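Local coordinates for protein putative glycosyltransferase (GalT1) (Streptococcus parasanguinis, PDB 4PHR) that probably transfers sugar from a UDP-linked donor, here represented by its GT-D-fold glycosyltransferase domain crystallised with UDP and manganese, at residues Ser170-Val175 and Gln271-Ile276; Asp147-Glu152 and Lys194-Arg199; Leu246-Thr251 and Glu261-Gln266. All blocks are in the same frame, centred on the assembly; numbering follows the deposited sequence.

Interactions 1 and 2 share one five-stranded parallel sheet, ordered 223-225, 200-204, 147-153, 170-176, 272-275, and their centres lie about 8 Å apart. They touch directly: Ser170 meets Asp147, and Arg173 forms a salt bridge with Glu152. Along the chain their segments alternate, so the crossover through helix 185-195 and the late addition of strand 272-275 interlock on the adjacent strands 147-153 and 170-176. Interaction 3 lies in the loop between helix 229-238 and helix 266-271, nested inside the chain span closed by interaction 1; its centre is about 16 Å from that of interaction 1 and about 23 Å from that of interaction 2. Interactions 1 and 2 thus lie in the sheet, while 246-251 holds His250 of the UDP pocket.

Interaction 1 of 3, residues Ser170-Val175 and Gln271-Ile276; sequences SIKRLV and QIVARI
Strand 272-275 forms one outer edge of a parallel five-stranded alpha/beta sheet, its axis 6° from that of 170-175. At the entry, Arg173 N donates to Gln271 O (2.8 Å) and Val273 N returns a straight bond to Arg173 O (2.8 Å). A beta bulge follows: two steps from Arg173 to Val175 face three from Ile272 to Arg275. Pairing then resumes through Val175 N to Ala274 O (3.0 Å) and Ile276 N to Val175 O (2.9 Å). On the face that carries Ile272 and Val175, the extended Arg173 and Gln271 side chains run alongside each other. Their guanidinium and amide planes are only 13° apart, so Gln271 OE1 meets the guanidinium edge in plane, taking Arg173 NE at 2.7 Å and Arg173 NH2 at 3.1 Å. Val175 CG2 touches Ile272 CG1 here, whereas on the other face, against helix 185-195, Leu174 CD1 lies 3.9 Å from Ile276 CD1 and also touches Ala274 CB. With NH1 committed to Glu152 and Ser158 O, the Arg173 guanidinium is held on several sides. Its buried charge is probably balanced by Glu152, and the double donation probably polarises the Gln271 carbonyl, consistent with OE1, not NE2, facing Arg173.

Interaction 2 of 3, residues Asp147-Glu152 and Lys194-Arg199; sequences DLLIVE and KNAKNR
Arg199 makes the largest single contribution to this contact, laying its extended side chain along the start of strand 147-153. Its NH1 donates to Leu148 O at 3.0 Å, a moderately bent bond (142°) in which the donor stands 50° above the carbonyl plane and so does not use a lone pair. Asp147 CB lies over one face of the guanidinium, with CB to Arg199 NH1 at 3.6 Å, while the aliphatic part of Arg199 passes Leu149, CD meeting CB at 4.0 Å. On the backbone, Arg199 CA makes a C-H···O contact with Asp147 O (3.1 Å). Farther along, Leu149 has CG anti to its backbone N (chi1 177°), which carries CD2 to the helix end, 3.9 Å from Asn195 CB and 4.2 Å from Ala196 CB; the Leu149 and Asn195 side chains cross at about a right angle.

The next shell fixes these groups. Asp147 OD1 stays 4.5 Å from Arg199 NH1 and well out of the guanidinium plane, so any attraction is probably electrostatic only; Ser170 OG mediates, hydrogen-bonded to both Asp147 OD1 and Arg199 NH1. Water bound to Asp147 N reaches Asn198 O only weakly. Asn195 turns its amide away, ND2 bonding to Leu191 O. Behind Arg199, a type II turn from Ala196, closed by Arg199 N to Ala196 O at 2.9 Å, redirects the chain from helix 185-195 into strand 200-204, which then pairs with strand 147-153 through Leu200 and Leu202.

Strands 170-176 and 200-204 flank strand 147-153, and helix 185-195 links them across it: this is the helix-to-strand corner of a beta-alpha-beta crossover in a parallel alpha/beta sheet.

Interaction 3 of 3, residues Leu246-Thr251 and Glu261-Gln266; sequences LTNKHT and ELEFSQ. With UDP (uridine-5'-diphosphate), chain B.
The imidazole of His250 presents one face to the ribose of UDP, whose O2' sits 3.5 Å above the ring plane and over its centre. Its ND1 is hydrogen-bonded to Asp257 OD1 and its NE2 to His228 NE2, so both nitrogens are engaged, which restricts how the ring can turn. The planes of the two histidine rings are nearly parallel, whereas the Tyr49 ring meets His250 steeply inclined (about 80°). A second pair of flat groups lies at the surface: the Asn248 amide and Glu263 carboxylate stand 87° apart, with ND2 to OE1 at 3.6 Å. They are joined through a water that donates to Glu263 OE1 (3.1 Å) and only weakly engages ND2.

The backbone links are shorter and better aligned. Glu261 N donates to Thr247 O at 2.7 Å, nearly along the C=O axis and almost straight (166°). A second water donates to Asn248 O (2.7 Å) and accepts from Glu263 N (3.0 Å), bridging the two segments where Asn248 CA also leans on Glu261 O (3.4 Å). Within 246-251, Leu246 N bonds to Thr251 OG1 at 2.8 Å, closing this loop on itself, and Lys249 runs the other way to salt bridges with Asp230 and Glu234.

The contact joins two irregular segments of the loop between helix 229-238 and helix 266-271; 246-251 also carries His250 of the UDP pocket of this GT-D-fold domain.

Interaction 1 of 3, residues Ser170-Val175 and Gln271-Ile276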
loop_
_atom_site.group_PDB
_atom_site.type_symbol
_atom_site.label_atom_id
_atom_site.label_comp_id
_atom_site.label_asym_id
_atom_site.label_seq_id
_atom_site.Cartn_x
_atom_site.Cartn_y
_atom_site.Cartn_z
ATOM N N SER A 170 -17.831 -8.071 8.394
ATOM C CA SER A 170 -17.049 -9.093 9.068
ATOM C C SER A 170 -15.611 -8.977 8.599
ATOM O O SER A 170 -15.335 -8.404 7.539
ATOM C CB SER A 170 -17.599 -10.491 8.779
ATOM O OG SER A 170 -17.309 -10.886 7.451
ATOM N N ILE A 171 -14.694 -9.513 9.395
ATOM C CA ILE A 171 -13.284 -9.526 9.047
ATOM C C ILE A 171 -12.698 -10.898 9.302
ATOM O O ILE A 171 -12.874 -11.465 10.382
ATOM C CB ILE A 171 -12.487 -8.509 9.873
ATOM C CG1 ILE A 171 -13.006 -7.094 9.611
ATOM C CG2 ILE A 171 -10.990 -8.619 9.571
ATOM C CD1 ILE A 171 -12.286 -6.058 10.416
ATOM N N LYS A 172 -12.038 -11.434 8.285
ATOM C CA LYS A 172 -11.200 -12.613 8.434
ATOM C C LYS A 172 -9.793 -12.174 8.057
ATOM O O LYS A 172 -9.634 -11.352 7.160
ATOM C CB LYS A 172 -11.683 -13.740 7.516
ATOM C CG LYS A 172 -13.090 -14.262 7.853
ATOM C CD LYS A 172 -13.114 -14.920 9.216
ATOM C CE LYS A 172 -14.503 -15.439 9.567
ATOM N NZ LYS A 172 -14.534 -15.923 10.970
ATOM N N ARG A 173 -8.784 -12.720 8.731
ATOM C CA ARG A 173 -7.393 -12.338 8.488
ATOM C C ARG A 173 -6.537 -13.547 8.167
ATOM O O ARG A 173 -6.621 -14.577 8.837
ATOM C CB ARG A 173 -6.790 -11.639 9.714
ATOM C CG ARG A 173 -7.496 -10.375 10.132
ATOM C CD ARG A 173 -6.900 -9.749 11.399
ATOM N NE ARG A 173 -7.755 -8.653 11.848
ATOM C CZ ARG A 173 -7.494 -7.363 11.678
ATOM N NH1 ARG A 173 -6.355 -6.950 11.117
ATOM N NH2 ARG A 173 -8.377 -6.475 12.114
ATOM N N LEU A 174 -5.710 -13.400 7.144
ATOM C CA LEU A 174 -4.673 -14.370 6.844
ATOM C C LEU A 174 -3.373 -13.712 7.278
ATOM O O LEU A 174 -2.949 -12.718 6.689
ATOM C CB LEU A 174 -4.648 -14.681 5.347
ATOM C CG LEU A 174 -3.751 -15.802 4.825
ATOM C CD1 LEU A 174 -4.124 -17.131 5.480
ATOM C CD2 LEU A 174 -3.840 -15.898 3.298
ATOM N N VAL A 175 -2.754 -14.245 8.326
ATOM C CA VAL A 175 -1.621 -13.561 8.943
ATOM C C VAL A 175 -0.323 -14.188 8.462
ATOM O O VAL A 175 -0.064 -15.362 8.712
ATOM C CB VAL A 175 -1.719 -13.567 10.477
ATOM C CG1 VAL A 175 -0.525 -12.872 11.096
ATOM C CG2 VAL A 175 -3.017 -12.890 10.910
ATOM N N GLN A 271 -10.522 -13.357 14.554
ATOM C CA GLN A 271 -10.583 -13.045 13.130
ATOM C C GLN A 271 -9.563 -13.830 12.306
ATOM O O GLN A 271 -9.706 -13.959 11.094
ATOM C CB GLN A 271 -10.394 -11.541 12.904
ATOM C CG GLN A 271 -11.534 -10.694 13.448
ATOM C CD GLN A 271 -11.246 -9.197 13.424
ATOM O OE1 GLN A 271 -10.119 -8.765 13.168
ATOM N NE2 GLN A 271 -12.271 -8.396 13.693
ATOM N N ILE A 272 -8.532 -14.352 12.957
ATOM C CA ILE A 272 -7.457 -15.031 12.239
ATOM C C ILE A 272 -7.899 -16.391 11.710
ATOM O O ILE A 272 -8.319 -17.259 12.475
ATOM C CB ILE A 272 -6.193 -15.197 13.121
ATOM C CG1 ILE A 272 -5.660 -13.826 13.569
ATOM C CG2 ILE A 272 -5.123 -16.031 12.383
ATOM C CD1 ILE A 272 -4.478 -13.915 14.508
ATOM N N VAL A 273 -7.814 -16.572 10.396
ATOM C CA VAL A 273 -8.202 -17.843 9.795
ATOM C C VAL A 273 -7.023 -18.816 9.779
ATOM O O VAL A 273 -7.189 -20.004 10.030
ATOM C CB VAL A 273 -8.760 -17.668 8.370
ATOM C CG1 VAL A 273 -9.890 -16.662 8.367
ATOM C CG2 VAL A 273 -7.667 -17.244 7.412
ATOM N N ALA A 274 -5.834 -18.301 9.478
ATOM C CA ALA A 274 -4.629 -19.110 9.499
ATOM C C ALA A 274 -3.403 -18.215 9.595
ATOM O O ALA A 274 -3.458 -17.035 9.250
ATOM C CB ALA A 274 -4.552 -19.995 8.251
ATOM N N ARG A 275 -2.307 -18.792 10.070
ATOM C CA ARG A 275 -1.011 -18.143 10.080
ATOM C C ARG A 275 -0.104 -18.869 9.100
ATOM O O ARG A 275 -0.093 -20.103 9.048
ATOM C CB ARG A 275 -0.383 -18.197 11.469
ATOM C CG ARG A 275 -1.071 -17.346 12.521
ATOM C CD ARG A 275 -0.247 -17.335 13.807
ATOM N NE ARG A 275 -0.797 -16.448 14.832
ATOM C CZ ARG A 275 -0.432 -15.180 15.013
ATOM N NH1 ARG A 275 0.489 -14.625 14.228
ATOM N NH2 ARG A 275 -0.990 -14.466 15.982
ATOM N N ILE A 276 0.655 -18.095 8.335
ATOM C CA ILE A 276 1.589 -18.626 7.357
ATOM C C ILE A 276 2.995 -18.226 7.769
ATOM O O ILE A 276 3.232 -17.069 8.129
ATOM C CB ILE A 276 1.283 -18.051 5.970
ATOM C CG1 ILE A 276 -0.094 -18.527 5.500
ATOM C CG2 ILE A 276 2.371 -18.427 4.974
ATOM C CD1 ILE A 276 -0.527 -17.959 4.160
HETATM O O HOH W 1 1.656 -15.224 11.523
#

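Interaction 2 of 3, residues Asp147-Glu152 and Lys194-Arg199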
loop_
_atom_site.group_PDB
_atom_site.type_symbol
_atom_site.label_atom_id
_atom_site.label_comp_id
_atom_site.label_asym_id
_atom_site.label_seq_id
_atom_site.Cartn_x
_atom_site.Cartn_y
_atom_site.Cartn_z
ATOM N N ASP A 147 -17.852 -7.765 3.635
ATOM C CA ASP A 147 -17.110 -8.818 4.326
ATOM C C ASP A 147 -15.677 -8.783 3.828
ATOM O O ASP A 147 -15.438 -8.862 2.624
ATOM C CB ASP A 147 -17.731 -10.185 4.048
ATOM C CG ASP A 147 -19.123 -10.321 4.637
ATOM O OD1 ASP A 147 -19.273 -10.124 5.863
ATOM O OD2 ASP A 147 -20.062 -10.613 3.870
ATOM N N LEU A 148 -14.729 -8.662 4.754
ATOM C CA LEU A 148 -13.333 -8.465 4.391
ATOM C C LEU A 148 -12.478 -9.696 4.608
ATOM O O LEU A 148 -12.672 -10.437 5.578
ATOM C CB LEU A 148 -12.721 -7.332 5.215
ATOM C CG LEU A 148 -13.363 -5.958 5.066
ATOM C CD1 LEU A 148 -12.677 -4.944 5.976
ATOM C CD2 LEU A 148 -13.322 -5.536 3.606
ATOM N N LEU A 149 -11.514 -9.888 3.711
ATOM C CA LEU A 149 -10.387 -10.766 3.972
ATOM C C LEU A 149 -9.153 -9.875 3.973
ATOM O O LEU A 149 -8.824 -9.272 2.955
ATOM C CB LEU A 149 -10.269 -11.843 2.893
ATOM C CG LEU A 149 -9.068 -12.786 3.019
ATOM C CD1 LEU A 149 -9.093 -13.534 4.348
ATOM C CD2 LEU A 149 -9.034 -13.765 1.855
ATOM N N ILE A 150 -8.505 -9.757 5.124
ATOM C CA ILE A 150 -7.306 -8.941 5.237
ATOM C C ILE A 150 -6.100 -9.856 5.260
ATOM O O ILE A 150 -6.016 -10.759 6.096
ATOM C CB ILE A 150 -7.329 -8.068 6.516
ATOM C CG1 ILE A 150 -8.500 -7.076 6.474
ATOM C CG2 ILE A 150 -5.981 -7.376 6.721
ATOM C CD1 ILE A 150 -8.625 -6.239 7.725
ATOM N N VAL A 151 -5.189 -9.637 4.320
ATOM C CA VAL A 151 -3.961 -10.415 4.229
ATOM C C VAL A 151 -2.850 -9.466 4.639
ATOM O O VAL A 151 -2.609 -8.472 3.964
ATOM C CB VAL A 151 -3.733 -10.941 2.790
ATOM C CG1 VAL A 151 -2.480 -11.822 2.722
ATOM C CG2 VAL A 151 -4.963 -11.715 2.303
ATOM N N GLU A 152 -2.209 -9.748 5.770
ATOM C CA GLU A 152 -1.251 -8.821 6.361
ATOM C C GLU A 152 -0.230 -9.615 7.162
ATOM O O GLU A 152 -0.382 -10.830 7.351
ATOM C CB GLU A 152 -1.965 -7.822 7.272
ATOM C CG GLU A 152 -2.659 -8.493 8.452
ATOM C CD GLU A 152 -3.314 -7.530 9.424
ATOM O OE1 GLU A 152 -3.314 -6.302 9.158
ATOM O OE2 GLU A 152 -3.826 -8.009 10.464
ATOM N N LYS A 194 -8.782 -19.504 -1.280
ATOM C CA LYS A 194 -9.681 -20.394 -0.550
ATOM C C LYS A 194 -10.621 -19.624 0.368
ATOM O O LYS A 194 -11.734 -20.076 0.653
ATOM C CB LYS A 194 -8.879 -21.384 0.291
ATOM C CG LYS A 194 -8.270 -22.528 -0.487
ATOM C CD LYS A 194 -7.306 -23.294 0.398
ATOM C CE LYS A 194 -6.909 -24.604 -0.237
ATOM N NZ LYS A 194 -8.087 -25.506 -0.314
ATOM N N ASN A 195 -10.163 -18.476 0.855
ATOM C CA ASN A 195 -10.911 -17.729 1.855
ATOM C C ASN A 195 -11.599 -16.484 1.322
ATOM O O ASN A 195 -12.224 -15.742 2.086
ATOM C CB ASN A 195 -9.999 -17.365 3.028
ATOM C CG ASN A 195 -9.712 -18.551 3.926
ATOM O OD1 ASN A 195 -10.534 -18.913 4.765
ATOM N ND2 ASN A 195 -8.553 -19.169 3.747
ATOM N N ALA A 196 -11.491 -16.257 0.017
ATOM C CA ALA A 196 -11.918 -14.989 -0.566
ATOM C C ALA A 196 -13.373 -14.965 -1.024
ATOM O O ALA A 196 -13.884 -13.912 -1.404
ATOM C CB ALA A 196 -11.002 -14.611 -1.717
ATOM N N LYS A 197 -14.025 -16.124 -1.014
ATOM C CA LYS A 197 -15.420 -16.219 -1.436
ATOM C C LYS A 197 -16.297 -15.120 -0.828
ATOM O O LYS A 197 -16.409 -15.003 0.394
ATOM C CB LYS A 197 -15.990 -17.609 -1.113
ATOM C CG LYS A 197 -15.807 -18.045 0.340
ATOM C CD LYS A 197 -16.347 -19.458 0.595
ATOM C CE LYS A 197 -16.168 -19.870 2.055
ATOM N NZ LYS A 197 -16.642 -21.265 2.353
ATOM N N ASN A 198 -16.900 -14.307 -1.692
ATOM C CA ASN A 198 -17.788 -13.229 -1.262
ATOM C C ASN A 198 -17.147 -12.194 -0.333
ATOM O O ASN A 198 -17.840 -11.556 0.462
ATOM C CB ASN A 198 -19.054 -13.803 -0.615
ATOM C CG ASN A 198 -19.918 -14.567 -1.601
ATOM O OD1 ASN A 198 -20.080 -14.158 -2.752
ATOM N ND2 ASN A 198 -20.474 -15.686 -1.155
ATOM N N ARG A 199 -15.830 -12.029 -0.436
ATOM C CA ARG A 199 -15.133 -11.031 0.368
ATOM C C ARG A 199 -14.345 -10.052 -0.497
ATOM O O ARG A 199 -13.844 -10.402 -1.565
ATOM C CB ARG A 199 -14.195 -11.698 1.377
ATOM C CG ARG A 199 -14.946 -12.438 2.461
ATOM C CD ARG A 199 -14.055 -13.061 3.544
ATOM N NE ARG A 199 -14.941 -13.767 4.464
ATOM C CZ ARG A 199 -15.494 -13.233 5.547
ATOM N NH1 ARG A 199 -15.185 -11.994 5.929
ATOM N NH2 ARG A 199 -16.341 -13.959 6.267
HETATM O O HOH W 2 -18.551 -8.295 0.769
HETATM O O HOH W 3 -18.736 -13.510 3.125
#

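Interaction 3 of 3, residues Leu246-Thr251 and Glu261-Gln266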
loop_
_atom_site.group_PDB
_atom_site.type_symbol
_atom_site.label_atom_id
_atom_site.label_comp_id
_atom_site.label_asym_id
_atom_site.label_seq_id
_atom_site.Cartn_x
_atom_site.Cartn_y
_atom_site.Cartn_z
ATOM N N LEU A 246 4.402 3.653 17.340
ATOM C CA LEU A 246 3.315 2.970 18.014
ATOM C C LEU A 246 3.940 1.833 18.821
ATOM O O LEU A 246 4.923 1.227 18.400
ATOM C CB LEU A 246 2.300 2.459 16.990
ATOM C CG LEU A 246 1.906 3.537 15.969
ATOM C CD1 LEU A 246 1.054 2.975 14.842
ATOM C CD2 LEU A 246 1.209 4.714 16.644
ATOM N N THR A 247 3.392 1.548 19.989
ATOM C CA THR A 247 4.051 0.589 20.860
ATOM C C THR A 247 3.534 -0.825 20.628
ATOM O O THR A 247 4.250 -1.802 20.866
ATOM C CB THR A 247 3.883 0.981 22.337
ATOM O OG1 THR A 247 2.514 0.816 22.725
ATOM C CG2 THR A 247 4.290 2.434 22.536
ATOM N N ASN A 248 2.300 -0.930 20.152
ATOM C CA ASN A 248 1.584 -2.197 20.176
ATOM C C ASN A 248 1.554 -2.940 18.847
ATOM O O ASN A 248 0.950 -4.002 18.738
ATOM C CB ASN A 248 0.159 -1.983 20.710
ATOM C CG ASN A 248 -0.655 -1.009 19.857
ATOM O OD1 ASN A 248 -0.114 -0.063 19.281
ATOM N ND2 ASN A 248 -1.961 -1.241 19.774
ATOM N N LYS A 249 2.211 -2.386 17.835
ATOM C CA LYS A 249 2.182 -2.975 16.509
ATOM C C LYS A 249 3.278 -2.348 15.668
ATOM O O LYS A 249 3.959 -1.430 16.112
ATOM C CB LYS A 249 0.823 -2.737 15.850
ATOM C CG LYS A 249 0.463 -1.271 15.721
ATOM C CD LYS A 249 -0.793 -1.041 14.893
ATOM C CE LYS A 249 -2.037 -1.066 15.752
ATOM N NZ LYS A 249 -3.250 -0.668 14.975
ATOM N N HIS A 250 3.436 -2.852 14.452
ATOM C CA HIS A 250 4.333 -2.261 13.463
ATOM C C HIS A 250 4.000 -0.789 13.209
ATOM O O HIS A 250 2.832 -0.423 13.144
ATOM C CB HIS A 250 4.176 -3.045 12.154
ATOM C CG HIS A 250 4.872 -2.427 10.982
ATOM N ND1 HIS A 250 6.232 -2.529 10.790
ATOM C CD2 HIS A 250 4.395 -1.708 9.941
ATOM C CE1 HIS A 250 6.561 -1.902 9.675
ATOM N NE2 HIS A 250 5.466 -1.392 9.143
ATOM N N THR A 251 5.026 0.043 13.050
ATOM C CA THR A 251 4.832 1.429 12.640
ATOM C C THR A 251 5.560 1.717 11.332
ATOM O O THR A 251 6.742 1.417 11.204
ATOM C CB THR A 251 5.377 2.428 13.683
ATOM O OG1 THR A 251 4.842 2.134 14.977
ATOM C CG2 THR A 251 4.971 3.838 13.305
ATOM N N GLU A 261 5.583 -4.017 21.774
ATOM C CA GLU A 261 4.974 -4.643 22.936
ATOM C C GLU A 261 3.578 -5.105 22.550
ATOM O O GLU A 261 2.616 -4.333 22.566
ATOM C CB GLU A 261 4.947 -3.662 24.108
ATOM C CG GLU A 261 6.342 -3.145 24.446
ATOM C CD GLU A 261 6.340 -1.980 25.416
ATOM O OE1 GLU A 261 5.286 -1.711 26.033
ATOM O OE2 GLU A 261 7.398 -1.329 25.554
ATOM N N LEU A 262 3.481 -6.374 22.176
ATOM C CA LEU A 262 2.231 -6.925 21.676
ATOM C C LEU A 262 1.215 -7.132 22.784
ATOM O O LEU A 262 1.559 -7.424 23.936
ATOM C CB LEU A 262 2.470 -8.252 20.954
ATOM C CG LEU A 262 3.264 -8.217 19.648
ATOM C CD1 LEU A 262 3.527 -9.636 19.168
ATOM C CD2 LEU A 262 2.535 -7.412 18.580
ATOM N N GLU A 263 -0.048 -6.977 22.415
ATOM C CA GLU A 263 -1.143 -7.267 23.318
ATOM C C GLU A 263 -1.880 -8.495 22.810
ATOM O O GLU A 263 -1.727 -8.893 21.650
ATOM C CB GLU A 263 -2.100 -6.078 23.385
ATOM C CG GLU A 263 -1.458 -4.790 23.880
ATOM C CD GLU A 263 -2.355 -3.582 23.689
ATOM O OE1 GLU A 263 -2.789 -3.338 22.543
ATOM O OE2 GLU A 263 -2.631 -2.880 24.687
ATOM N N PHE A 264 -2.675 -9.102 23.682
ATOM C CA PHE A 264 -3.612 -10.110 23.242
ATOM C C PHE A 264 -4.986 -9.470 23.064
ATOM O O PHE A 264 -5.577 -8.938 24.006
ATOM C CB PHE A 264 -3.691 -11.270 24.230
ATOM C CG PHE A 264 -4.549 -12.406 23.750
ATOM C CD1 PHE A 264 -4.016 -13.404 22.958
ATOM C CD2 PHE A 264 -5.894 -12.465 24.079
ATOM C CE1 PHE A 264 -4.803 -14.450 22.510
ATOM C CE2 PHE A 264 -6.686 -13.508 23.634
ATOM C CZ PHE A 264 -6.139 -14.499 22.848
ATOM N N SER A 265 -5.478 -9.526 21.839
ATOM C CA SER A 265 -6.812 -9.054 21.511
ATOM C C SER A 265 -7.641 -10.243 21.079
ATOM O O SER A 265 -7.408 -10.811 20.017
ATOM C CB SER A 265 -6.760 -8.036 20.375
ATOM O OG SER A 265 -8.046 -7.880 19.798
ATOM N N GLN A 266 -8.616 -10.616 21.898
ATOM C CA GLN A 266 -9.476 -11.746 21.589
ATOM C C GLN A 266 -10.169 -11.557 20.243
ATOM O O GLN A 266 -10.258 -12.492 19.447
ATOM C CB GLN A 266 -10.510 -11.958 22.701
ATOM C CG GLN A 266 -11.435 -13.140 22.471
ATOM C CD GLN A 266 -12.226 -13.513 23.711
ATOM O OE1 GLN A 266 -11.959 -13.015 24.804
ATOM N NE2 GLN A 266 -13.204 -14.397 23.546
HETATM N N1 UDP B . 4.690 -6.305 5.470
HETATM C C2 UDP B . 4.579 -7.589 5.944
HETATM N N3 UDP B . 5.414 -8.570 5.464
HETATM C C4 UDP B . 6.358 -8.280 4.508
HETATM C C5 UDP B . 6.471 -6.978 4.020
HETATM C C6 UDP B . 5.716 -5.982 4.628
HETATM O O2 UDP B . 3.756 -7.866 6.816
HETATM O O4 UDP B . 7.065 -9.202 4.088
HETATM C "C1'" UDP B . 3.731 -5.294 5.939
HETATM C "C2'" UDP B . 4.169 -4.254 6.935
HETATM O "O2'" UDP B . 4.149 -4.781 8.246
HETATM C "C3'" UDP B . 3.105 -3.199 6.726
HETATM C "C4'" UDP B . 2.819 -3.298 5.236
HETATM O "O4'" UDP B . 3.371 -4.542 4.797
HETATM O "O3'" UDP B . 1.935 -3.547 7.432
HETATM C "C5'" UDP B . 3.424 -2.135 4.460
HETATM O "O5'" UDP B . 3.182 -2.340 3.074
HETATM P PA UDP B . 3.719 -1.320 1.951
HETATM O O1A UDP B . 5.194 -1.348 1.922
HETATM O O2A UDP B . 3.028 -1.696 0.694
HETATM O O3A UDP B . 3.217 0.102 2.543
HETATM P PB UDP B . 3.217 1.618 1.943
HETATM O O1B UDP B . 4.310 2.333 2.664
HETATM O O2B UDP B . 1.878 2.132 2.314
HETATM O O3B UDP B . 3.466 1.560 0.468
HETATM O O HOH W 4 -0.795 -5.717 19.808
HETATM O O HOH W 5 -4.899 -2.953 20.273
#